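Local structure of cycloalternan-forming enzyme (Listeria monocytogenes serovar 1/2a, 5F7U) at residues Leu323-Asp326 and Thr330-Leu333; Leu163-Lys168 and Asn236-Asn241; Gly298-Ser303 and Gly588-Gln593. The protein belongs to glycoside hydrolase family 31 and combines a TIM barrel with a galactose mutarotase-like beta domain and a family 6 carbohydrate-binding module. The protein carries 1 engineered substitution. All coordinates share one frame; numbering follows the deposited sequence. Where two conformers were deposited one is given.

Interaction 1 of 3, residues Leu323-Asp326 and Thr330-Leu333; sequences LDND and TNML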
ATOM      1  N   LEU A 323      21.140  -2.744  12.577  1.00 13.66           N
ATOM      2  CA  LEU A 323      20.106  -3.608  13.146  1.00 13.61           C
ATOM      3  C   LEU A 323      20.408  -3.857  14.608  1.00 14.12           C
ATOM      4  O   LEU A 323      21.528  -4.262  14.944  1.00 14.19           O
ATOM      5  CB  LEU A 323      20.070  -4.956  12.391  1.00 13.65           C
ATOM      6  CG  LEU A 323      19.145  -6.039  12.969  1.00 13.72           C
ATOM      7  CD1 LEU A 323      17.662  -5.682  12.901  1.00 13.46           C
ATOM      8  CD2 LEU A 323      19.376  -7.374  12.275  1.00 14.12           C
ATOM      9  N   ASP A 324      19.413  -3.635  15.464  1.00 14.20           N
ATOM     10  CA  ASP A 324      19.556  -3.888  16.902  1.00 15.42           C
ATOM     11  C   ASP A 324      19.488  -5.380  17.226  1.00 15.70           C
ATOM     12  O   ASP A 324      18.986  -6.189  16.441  1.00 15.40           O
ATOM     13  CB  ASP A 324      18.468  -3.136  17.696  1.00 16.02           C
ATOM     14  CG  ASP A 324      18.601  -1.607  17.585  1.00 16.71           C
ATOM     15  OD1 ASP A 324      19.623  -1.080  17.075  1.00 17.19           O
ATOM     16  OD2 ASP A 324      17.673  -0.922  18.039  1.00 17.38           O
ATOM     17  N   ASN A 325      20.034  -5.736  18.380  1.00 16.25           N
ATOM     18  CA  ASN A 325      19.953  -7.092  18.899  1.00 16.79           C
ATOM     19  C   ASN A 325      19.790  -7.008  20.415  1.00 17.65           C
ATOM     20  O   ASN A 325      20.103  -5.976  20.998  1.00 18.51           O
ATOM     21  CB  ASN A 325      21.229  -7.847  18.558  1.00 16.94           C
ATOM     22  CG  ASN A 325      21.097  -9.344  18.779  1.00 17.19           C
ATOM     23  OD1 ASN A 325      20.103  -9.954  18.374  1.00 16.95           O
ATOM     24  ND2 ASN A 325      22.090  -9.939  19.437  1.00 17.39           N
ATOM     25  N   ASP A 326      19.298  -8.072  21.046  1.00 17.86           N
ATOM     26  CA  ASP A 326      19.087  -8.064  22.493  1.00 18.87           C
ATOM     27  C   ASP A 326      20.337  -8.448  23.283  1.00 19.63           C
ATOM     28  O   ASP A 326      20.272  -8.607  24.492  1.00 20.94           O
ATOM     29  CB  ASP A 326      17.921  -8.989  22.853  1.00 19.28           C
ATOM     30  CG  ASP A 326      18.174 -10.443  22.468  1.00 20.04           C
ATOM     31  OD1 ASP A 326      19.138 -10.754  21.731  1.00 20.27           O
ATOM     32  OD2 ASP A 326      17.387 -11.300  22.898  1.00 21.15           O
ATOM     33  N   THR A 330      24.201 -15.545  19.852  1.00 21.74           N
ATOM     34  CA  THR A 330      23.835 -16.633  18.926  1.00 21.90           C
ATOM     35  C   THR A 330      22.822 -16.203  17.852  1.00 21.24           C
ATOM     36  O   THR A 330      22.465 -17.009  16.987  1.00 21.05           O
ATOM     37  CB  THR A 330      23.322 -17.890  19.680  1.00 22.54           C
ATOM     38  OG1 THR A 330      22.040 -17.613  20.266  1.00 22.66           O
ATOM     39  CG2 THR A 330      24.299 -18.302  20.763  1.00 23.39           C
ATOM     40  N   ASN A 331      22.364 -14.944  17.895  1.00 20.58           N
ATOM     41  CA  ASN A 331      21.422 -14.424  16.883  1.00 19.69           C
ATOM     42  C   ASN A 331      22.178 -13.946  15.638  1.00 19.11           C
ATOM     43  O   ASN A 331      22.776 -12.864  15.679  1.00 18.80           O
ATOM     44  CB  ASN A 331      20.620 -13.221  17.433  1.00 20.00           C
ATOM     45  CG  ASN A 331      19.542 -13.609  18.435  1.00 21.11           C
ATOM     46  OD1 ASN A 331      19.155 -14.776  18.539  1.00 21.90           O
ATOM     47  ND2 ASN A 331      19.033 -12.605  19.182  1.00 20.82           N
ATOM     48  N   MET A 332      22.197 -14.747  14.565  1.00 18.11           N
ATOM     49  CA  MET A 332      22.858 -14.328  13.321  1.00 17.47           C
ATOM     50  C   MET A 332      22.169 -13.128  12.657  1.00 16.43           C
ATOM     51  O   MET A 332      20.955 -12.969  12.756  1.00 16.17           O
ATOM     52  CB  MET A 332      22.877 -15.481  12.308  1.00 17.93           C
ATOM     53  CG  MET A 332      23.820 -16.608  12.680  1.00 19.16           C
ATOM     54  SD  MET A 332      24.031 -17.733  11.279  1.00 20.53           S
ATOM     55  CE  MET A 332      22.443 -18.540  11.292  1.00 19.79           C
ATOM     56  N   LEU A 333      22.949 -12.306  11.956  1.00 15.70           N
ATOM     57  CA  LEU A 333      22.385 -11.344  11.016  1.00 14.90           C
ATOM     58  C   LEU A 333      21.915 -12.123   9.793  1.00 14.87           C
ATOM     59  O   LEU A 333      22.639 -12.964   9.290  1.00 14.84           O
ATOM     60  CB  LEU A 333      23.448 -10.300  10.626  1.00 14.96           C
ATOM     61  CG  LEU A 333      23.102  -9.376   9.443  1.00 14.54           C
ATOM     62  CD1 LEU A 333      21.938  -8.439   9.799  1.00 14.26           C
ATOM     63  CD2 LEU A 333      24.312  -8.559   9.023  1.00 14.55           C
TER
HETATM   64  O   HOH W   1      17.550 -13.940  21.792  1.00 36.74           O
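Asn331 reaches from the loop back to Asn325 and Asp326 on strand 318-327, and its side chain makes the polar part of the contact. Its CG lies anti to the carbonyl carbon (chi1 -74°), which swings the amide toward the strand. CB of Asn331 sits 3.4 Å from OD1 of Asn325, and CG follows at 3.7 Å from the same oxygen. At the tip, ND2 of Asn331 donates to OD1 of Asn325 over 3.0 Å, aimed at a lone pair in the carbonyl plane. The bond is nearly straight (166°), although the two amide planes stand 76° apart. The Asn325 amide is itself held, its ND2 bonding to the carbonyls of Ile235 and Asp328. Strands 318-327 and 333-338 do not pair with each other; the short loop probably carries the chain from one layer to the other, as in the beta-sandwich of galactose mutarotase-like domains. At the buried end of the contact, CD2 of Leu323 touches CD1 of Leu333 at 3.7 Å. The carboxylate of Asp326 lies almost parallel to the Asn331 amide plane, but its OD1 takes the backbone N of Asp328, while OD2 accepts from water 1 at 2.9 Å; that water accepts in turn from ND2 of Asn331 at 3.3 Å.

Interaction 2 of 3, residues Leu163-Lys168 and Asn236-Asn241; sequences LSPTGK and NQYQNN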
ATOM      1  N   LEU A 163      25.205 -14.074   8.764  1.00 13.77           N
ATOM      2  CA  LEU A 163      26.515 -13.835   9.379  1.00 13.81           C
ATOM      3  C   LEU A 163      26.480 -14.302  10.830  1.00 14.17           C
ATOM      4  O   LEU A 163      25.601 -13.878  11.603  1.00 14.17           O
ATOM      5  CB  LEU A 163      26.870 -12.343   9.314  1.00 13.67           C
ATOM      6  CG  LEU A 163      28.160 -11.967  10.064  1.00 14.27           C
ATOM      7  CD1 LEU A 163      29.420 -12.428   9.308  1.00 14.30           C
ATOM      8  CD2 LEU A 163      28.168 -10.463  10.324  1.00 14.05           C
ATOM      9  N   SER A 164      27.452 -15.151  11.181  1.00 14.20           N
ATOM     10  CA  SER A 164      27.716 -15.580  12.563  1.00 15.03           C
ATOM     11  C   SER A 164      29.068 -14.980  12.994  1.00 15.21           C
ATOM     12  O   SER A 164      30.118 -15.525  12.625  1.00 15.67           O
ATOM     13  CB  SER A 164      27.809 -17.126  12.609  1.00 15.28           C
ATOM     14  OG  SER A 164      28.136 -17.593  13.915  1.00 16.16           O
ATOM     15  N   PRO A 165      29.057 -13.875  13.768  1.00 15.28           N
ATOM     16  CA  PRO A 165      30.329 -13.260  14.203  1.00 15.81           C
ATOM     17  C   PRO A 165      31.286 -14.226  14.915  1.00 16.80           C
ATOM     18  O   PRO A 165      32.485 -14.174  14.664  1.00 17.14           O
ATOM     19  CB  PRO A 165      29.859 -12.166  15.155  1.00 15.88           C
ATOM     20  CG  PRO A 165      28.592 -11.690  14.483  1.00 15.18           C
ATOM     21  CD  PRO A 165      27.911 -13.000  14.108  1.00 15.08           C
ATOM     22  N   THR A 166      30.753 -15.093  15.777  1.00 17.47           N
ATOM     23  CA  THR A 166      31.588 -16.083  16.493  1.00 18.34           C
ATOM     24  C   THR A 166      31.912 -17.329  15.667  1.00 18.81           C
ATOM     25  O   THR A 166      32.819 -18.092  16.032  1.00 19.19           O
ATOM     26  CB  THR A 166      30.943 -16.554  17.809  1.00 19.01           C
ATOM     27  OG1 THR A 166      29.761 -17.324  17.517  1.00 19.01           O
ATOM     28  CG2 THR A 166      30.594 -15.357  18.713  1.00 19.02           C
ATOM     29  N   GLY A 167      31.153 -17.552  14.598  1.00 18.28           N
ATOM     30  CA  GLY A 167      31.263 -18.755  13.777  1.00 19.20           C
ATOM     31  C   GLY A 167      30.630 -19.995  14.395  1.00 20.17           C
ATOM     32  O   GLY A 167      30.739 -21.088  13.832  1.00 20.96           O
ATOM     33  N   LYS A 168      29.948 -19.837  15.530  1.00 20.58           N
ATOM     34  CA  LYS A 168      29.318 -20.960  16.238  1.00 21.65           C
ATOM     35  C   LYS A 168      27.943 -21.357  15.703  1.00 21.55           C
ATOM     36  O   LYS A 168      27.429 -22.435  16.036  1.00 22.33           O
ATOM     37  CB  LYS A 168      29.247 -20.682  17.743  1.00 22.60           C
ATOM     38  CG  LYS A 168      30.611 -20.494  18.386  1.00 24.17           C
ATOM     39  CD  LYS A 168      30.493 -20.266  19.888  1.00 25.63           C
ATOM     40  CE  LYS A 168      31.858 -20.011  20.510  1.00 27.44           C
ATOM     41  NZ  LYS A 168      31.764 -19.929  21.997  1.00 29.57           N
ATOM     42  N   ASN A 236      25.293  -6.403  20.347  1.00 16.59           N
ATOM     43  CA  ASN A 236      24.152  -5.487  20.515  1.00 16.35           C
ATOM     44  C   ASN A 236      23.606  -4.895  19.232  1.00 15.69           C
ATOM     45  O   ASN A 236      22.468  -4.385  19.211  1.00 15.89           O
ATOM     46  CB  ASN A 236      24.491  -4.339  21.493  1.00 16.91           C
ATOM     47  CG  ASN A 236      24.508  -4.798  22.945  1.00 17.87           C
ATOM     48  OD1 ASN A 236      23.961  -5.848  23.271  1.00 17.97           O
ATOM     49  ND2 ASN A 236      25.117  -4.009  23.821  1.00 18.67           N
ATOM     50  N   GLN A 237      24.420  -4.918  18.179  1.00 15.29           N
ATOM     51  CA  GLN A 237      23.996  -4.361  16.886  1.00 14.93           C
ATOM     52  C   GLN A 237      24.776  -4.985  15.745  1.00 14.35           C
ATOM     53  O   GLN A 237      25.880  -5.489  15.956  1.00 14.26           O
ATOM     54  CB  GLN A 237      24.216  -2.842  16.834  1.00 15.71           C
ATOM     55  CG  GLN A 237      23.221  -1.977  17.606  1.00 17.31           C
ATOM     56  CD  GLN A 237      23.326  -0.503  17.254  1.00 18.27           C
ATOM     57  OE1 GLN A 237      24.428   0.015  16.981  1.00 18.11           O
ATOM     58  NE2 GLN A 237      22.178   0.191  17.270  1.00 18.96           N
ATOM     59  N   TYR A 238      24.190  -4.942  14.542  1.00 13.63           N
ATOM     60  CA  TYR A 238      24.866  -5.326  13.313  1.00 13.63           C
ATOM     61  C   TYR A 238      24.789  -4.179  12.333  1.00 13.25           C
ATOM     62  O   TYR A 238      23.869  -3.373  12.398  1.00 13.31           O
ATOM     63  CB  TYR A 238      24.130  -6.482  12.641  1.00 13.59           C
ATOM     64  CG  TYR A 238      24.345  -7.831  13.249  1.00 14.13           C
ATOM     65  CD1 TYR A 238      25.545  -8.522  13.030  1.00 14.53           C
ATOM     66  CD2 TYR A 238      23.336  -8.452  14.004  1.00 14.46           C
ATOM     67  CE1 TYR A 238      25.746  -9.791  13.560  1.00 15.68           C
ATOM     68  CE2 TYR A 238      23.536  -9.730  14.551  1.00 15.32           C
ATOM     69  CZ  TYR A 238      24.736 -10.390  14.325  1.00 15.79           C
ATOM     70  OH  TYR A 238      24.952 -11.659  14.838  1.00 17.07           O
ATOM     71  N   GLN A 239      25.732  -4.122  11.401  1.00 13.40           N
ATOM     72  CA  GLN A 239      25.580  -3.189  10.267  1.00 13.33           C
ATOM     73  C   GLN A 239      26.187  -3.756   8.997  1.00 13.47           C
ATOM     74  O   GLN A 239      27.094  -4.597   9.048  1.00 13.34           O
ATOM     75  CB  GLN A 239      26.211  -1.816  10.583  1.00 14.05           C
ATOM     76  CG  GLN A 239      27.737  -1.831  10.670  1.00 15.52           C
ATOM     77  CD  GLN A 239      28.280  -0.432  10.882  1.00 16.66           C
ATOM     78  OE1 GLN A 239      28.377   0.358   9.943  1.00 17.68           O
ATOM     79  NE2 GLN A 239      28.608  -0.105  12.120  1.00 17.45           N
ATOM     80  N   ASN A 240      25.663  -3.290   7.864  1.00 13.07           N
ATOM     81  CA  ASN A 240      26.384  -3.381   6.602  1.00 13.66           C
ATOM     82  C   ASN A 240      26.205  -2.067   5.827  1.00 13.64           C
ATOM     83  O   ASN A 240      25.285  -1.278   6.112  1.00 13.26           O
ATOM     84  CB  ASN A 240      25.967  -4.605   5.777  1.00 14.09           C
ATOM     85  CG  ASN A 240      27.087  -5.084   4.839  1.00 15.19           C
ATOM     86  OD1 ASN A 240      28.131  -4.431   4.710  1.00 15.70           O
ATOM     87  ND2 ASN A 240      26.877  -6.219   4.190  1.00 15.78           N
ATOM     88  N   ASN A 241      27.120  -1.824   4.896  1.00 14.14           N
ATOM     89  CA  ASN A 241      27.216  -0.561   4.180  1.00 14.60           C
ATOM     90  C   ASN A 241      27.426  -0.840   2.723  1.00 15.10           C
ATOM     91  O   ASN A 241      28.216  -1.713   2.366  1.00 15.74           O
ATOM     92  CB  ASN A 241      28.403   0.258   4.717  1.00 15.56           C
ATOM     93  CG  ASN A 241      28.229   0.622   6.186  1.00 15.58           C
ATOM     94  OD1 ASN A 241      27.693   1.683   6.511  1.00 15.76           O
ATOM     95  ND2 ASN A 241      28.648  -0.274   7.078  1.00 15.71           N
TER
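Pro165 and Leu163 both pack against the ring of Tyr238. The pyrrolidine ring of Pro165 comes to the edge of the tyrosine at its hydroxyl end: CD lies in the ring plane, 3.3 Å from OH of Tyr238. Two apolar touches accompany this approach. CG of Pro165 lies near the ring plane at the edge, 3.5 Å from CE1 of Tyr238, and Leu163 comes in obliquely, with its CD2 4.1 Å from the same CE1. With its CG anti to the carbonyl carbon (chi1 -77°), the tyrosine extends from strand 235-243 toward these two residues, and Leu225 and Trp227 of the neighbouring strand 214-229 pack against Leu163 and Pro165 respectively.

Hydrogen bonds form a second group, and none of them joins the two segments. The buried OH of Tyr238 bonds instead to the carbonyl O of Asn331, which fixes the end of the ring. That oxygen belongs to the loop leading into strand 333-338, where the backbone of Leu333 is hydrogen-bonded to that of Leu163. After Ser164 the chain turns sharply: N of Gly167 donates to O of Ser164 at 3.0 Å, and Thr166 makes an ST turn, its OG1 accepting from N of Lys168 at 3.2 Å.

An aromatic side chain on one strand, met by leucine and proline from strand 158-164, which does not pair with it, and the turn after it, is consistent with two layers packing face to face in the beta-sandwich of a galactose mutarotase-like domain.

Interaction 3 of 3, residues Gly298-Ser303 and Gly588-Gln593; sequences GMYVNS and GTSGAQ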
ATOM      1  N   GLY A 298      15.603  -5.859  -4.443  1.00 13.40           N
ATOM      2  CA  GLY A 298      15.068  -5.564  -3.125  1.00 13.26           C
ATOM      3  C   GLY A 298      16.046  -6.025  -2.062  1.00 13.22           C
ATOM      4  O   GLY A 298      16.900  -6.883  -2.321  1.00 13.68           O
ATOM      5  N   MET A 299      15.928  -5.444  -0.866  1.00 13.06           N
ATOM      6  CA  MET A 299      16.742  -5.907   0.273  1.00 13.19           C
ATOM      7  C   MET A 299      15.804  -6.070   1.443  1.00 12.91           C
ATOM      8  O   MET A 299      15.066  -5.157   1.755  1.00 12.50           O
ATOM      9  CB  MET A 299      17.833  -4.893   0.638  1.00 13.70           C
ATOM     10  CG  MET A 299      18.731  -5.344   1.803  1.00 14.51           C
ATOM     11  SD  MET A 299      20.171  -4.267   2.066  1.00 15.67           S
ATOM     12  CE  MET A 299      21.148  -4.643   0.610  1.00 15.67           C
ATOM     13  N   TYR A 300      15.870  -7.233   2.083  1.00 12.89           N
ATOM     14  CA  TYR A 300      15.028  -7.544   3.232  1.00 12.92           C
ATOM     15  C   TYR A 300      15.918  -7.963   4.381  1.00 13.05           C
ATOM     16  O   TYR A 300      16.655  -8.936   4.264  1.00 13.31           O
ATOM     17  CB  TYR A 300      14.014  -8.650   2.881  1.00 13.29           C
ATOM     18  CG  TYR A 300      13.240  -9.168   4.089  1.00 13.68           C
ATOM     19  CD1 TYR A 300      12.597  -8.279   4.961  1.00 13.60           C
ATOM     20  CD2 TYR A 300      13.176 -10.545   4.364  1.00 14.30           C
ATOM     21  CE1 TYR A 300      11.896  -8.744   6.070  1.00 13.71           C
ATOM     22  CE2 TYR A 300      12.465 -11.021   5.470  1.00 14.41           C
ATOM     23  CZ  TYR A 300      11.842 -10.108   6.312  1.00 14.26           C
ATOM     24  OH  TYR A 300      11.139 -10.554   7.407  1.00 14.67           O
ATOM     25  N   VAL A 301      15.853  -7.228   5.496  1.00 12.97           N
ATOM     26  CA  VAL A 301      16.625  -7.612   6.695  1.00 13.46           C
ATOM     27  C   VAL A 301      15.643  -8.394   7.554  1.00 13.76           C
ATOM     28  O   VAL A 301      14.660  -7.828   8.049  1.00 13.50           O
ATOM     29  CB  VAL A 301      17.229  -6.395   7.437  1.00 13.60           C
ATOM     30  CG1 VAL A 301      17.941  -6.806   8.739  1.00 14.18           C
ATOM     31  CG2 VAL A 301      18.216  -5.667   6.535  1.00 13.71           C
ATOM     32  N   ASN A 302      15.923  -9.687   7.703  1.00 13.82           N
ATOM     33  CA  ASN A 302      15.020 -10.625   8.353  1.00 14.37           C
ATOM     34  C   ASN A 302      15.197 -10.606   9.861  1.00 14.43           C
ATOM     35  O   ASN A 302      15.958 -11.406  10.419  1.00 15.25           O
ATOM     36  CB  ASN A 302      15.231 -12.045   7.794  1.00 15.40           C
ATOM     37  CG  ASN A 302      14.271 -13.063   8.410  1.00 16.44           C
ATOM     38  OD1 ASN A 302      13.203 -12.703   8.900  1.00 16.33           O
ATOM     39  ND2 ASN A 302      14.667 -14.333   8.405  1.00 17.26           N
ATOM     40  N   SER A 303      14.541  -9.645  10.503  1.00 14.11           N
ATOM     41  CA  SER A 303      14.552  -9.530  11.962  1.00 14.34           C
ATOM     42  C   SER A 303      13.423  -8.625  12.393  1.00 14.12           C
ATOM     43  O   SER A 303      13.126  -7.643  11.722  1.00 13.94           O
ATOM     44  CB  SER A 303      15.857  -8.870  12.432  1.00 14.65           C
ATOM     45  OG  SER A 303      15.882  -8.812  13.860  1.00 15.14           O
ATOM     46  N   GLY A 588       1.496  -3.045  11.934  1.00 12.32           N
ATOM     47  CA  GLY A 588       2.126  -4.349  11.718  1.00 12.84           C
ATOM     48  C   GLY A 588       3.537  -4.256  11.179  1.00 12.64           C
ATOM     49  O   GLY A 588       4.095  -3.168  11.042  1.00 12.29           O
ATOM     50  N   THR A 589       4.118  -5.422  10.910  1.00 12.70           N
ATOM     51  CA  THR A 589       5.453  -5.469  10.313  1.00 12.74           C
ATOM     52  C   THR A 589       5.446  -6.490   9.166  1.00 12.64           C
ATOM     53  O   THR A 589       4.377  -6.807   8.641  1.00 12.20           O
ATOM     54  CB  THR A 589       6.550  -5.685  11.391  1.00 13.45           C
ATOM     55  OG1 THR A 589       7.840  -5.480  10.794  1.00 14.40           O
ATOM     56  CG2 THR A 589       6.435  -7.064  12.010  1.00 14.46           C
ATOM     57  N   SER A 590       6.617  -6.970   8.741  0.50 12.63           N
ATOM     58  CA  SER A 590       6.665  -8.006   7.695  0.50 12.63           C
ATOM     59  C   SER A 590       5.731  -9.170   8.037  0.50 12.96           C
ATOM     60  O   SER A 590       5.700  -9.646   9.182  0.50 12.98           O
ATOM     61  CB  SER A 590       8.084  -8.547   7.540  0.50 12.94           C
ATOM     62  OG  SER A 590       8.491  -9.187   8.724  0.50 12.83           O
ATOM     63  N   GLY A 591       4.953  -9.599   7.040  1.00 13.03           N
ATOM     64  CA  GLY A 591       3.912 -10.638   7.227  1.00 13.30           C
ATOM     65  C   GLY A 591       2.529 -10.064   7.491  1.00 13.00           C
ATOM     66  O   GLY A 591       1.543 -10.804   7.424  1.00 13.22           O
ATOM     67  N   ALA A 592       2.437  -8.759   7.787  1.00 12.58           N
ATOM     68  CA  ALA A 592       1.124  -8.121   7.992  1.00 12.60           C
ATOM     69  C   ALA A 592       0.159  -8.461   6.854  1.00 12.54           C
ATOM     70  O   ALA A 592      -1.038  -8.645   7.072  1.00 12.62           O
ATOM     71  CB  ALA A 592       1.277  -6.617   8.082  1.00 12.52           C
ATOM     72  N   GLN A 593       0.701  -8.553   5.644  1.00 12.50           N
ATOM     73  CA  GLN A 593      -0.110  -8.774   4.447  1.00 12.61           C
ATOM     74  C   GLN A 593      -0.939 -10.061   4.474  1.00 13.08           C
ATOM     75  O   GLN A 593      -1.933 -10.142   3.756  1.00 12.86           O
ATOM     76  CB  GLN A 593       0.777  -8.725   3.190  1.00 12.78           C
ATOM     77  CG  GLN A 593       1.773  -9.884   3.095  1.00 12.99           C
ATOM     78  CD  GLN A 593       3.124  -9.599   3.740  1.00 12.95           C
ATOM     79  OE1 GLN A 593       3.281  -8.694   4.555  1.00 13.14           O
ATOM     80  NE2 GLN A 593       4.119 -10.385   3.353  1.00 13.36           N
TER
HETATM   81  O   HOH W   2      11.519  -8.894   9.420  1.00 27.52           O
HETATM   82  O   HOH W   3       9.988  -7.202  11.021  1.00 21.38           O
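At the seam between the galactose mutarotase-like beta domain and the TIM barrel, Tyr300, next to last in strand 297-301, meets Ser590 in the loop that follows barrel strand 584-585. The touch is small and lies at the hydroxyl end of the tyrosine: CB of Ser590 is 3.7 Å from OH of Tyr300 and approaches the ring obliquely. In the conformer of Ser590 described here, one of two, its OG lies 3.3 Å from OH of Tyr300. Extending CG away from the backbone N (chi1 172°) sends the ring out from the strand toward the barrel. Asn302, the centre of an inverse gamma turn, folds back so that its CA sits 3.7 Å above one face of the Tyr300 ring, offset toward the rim, and Tyr350 of helix 343-354 stacks edge-to-face with Tyr300.

On the barrel side, Thr589 to Ala592 form a type II beta turn, closed by the bond from N of Ala592 to O of Thr589 at 2.9 Å. Gly591 takes the third position with the positive phi (95°) of such a turn. Ser590, the second residue, points its CB toward the beta domain, and its carbonyl O is bonded by Arg561.

Water 2 bridges the two domains. It is 2.6 Å from OH of Tyr300 and bonds weakly to O of Ser303; its 3.1 Å link to OG of Ser590 is less certain, since it rests on the same conformer. Water 3 donates to OG1 of Thr589 at 2.8 Å and also lies near O of Ser303, though that bond is uncertain. The threonine oxygen is hydrogen-bonded to O of Ala287 as well.

Read from the N terminus, interaction 2 closes first: 67 residues, about half of them in strands, run from the 163-168 segment to its partner at 236-241. Interaction 3 then opens at 298-303 and does not close until 588-593, spanning the passage from the beta domain into the TIM barrel. Nested inside that long loop, interaction 1 closes over only three intervening residues. No two loops cross. Strands 235-243 and 318-327 are neighbours, with N of Tyr238 2.8 Å from O of Leu323, so interactions 1 and 2 form one continuous patch. Interaction 1 also touches interaction 3, Leu323 packing on Val301 and Ser303, whereas interactions 2 and 3 remain about 7 Å apart at their nearest atoms.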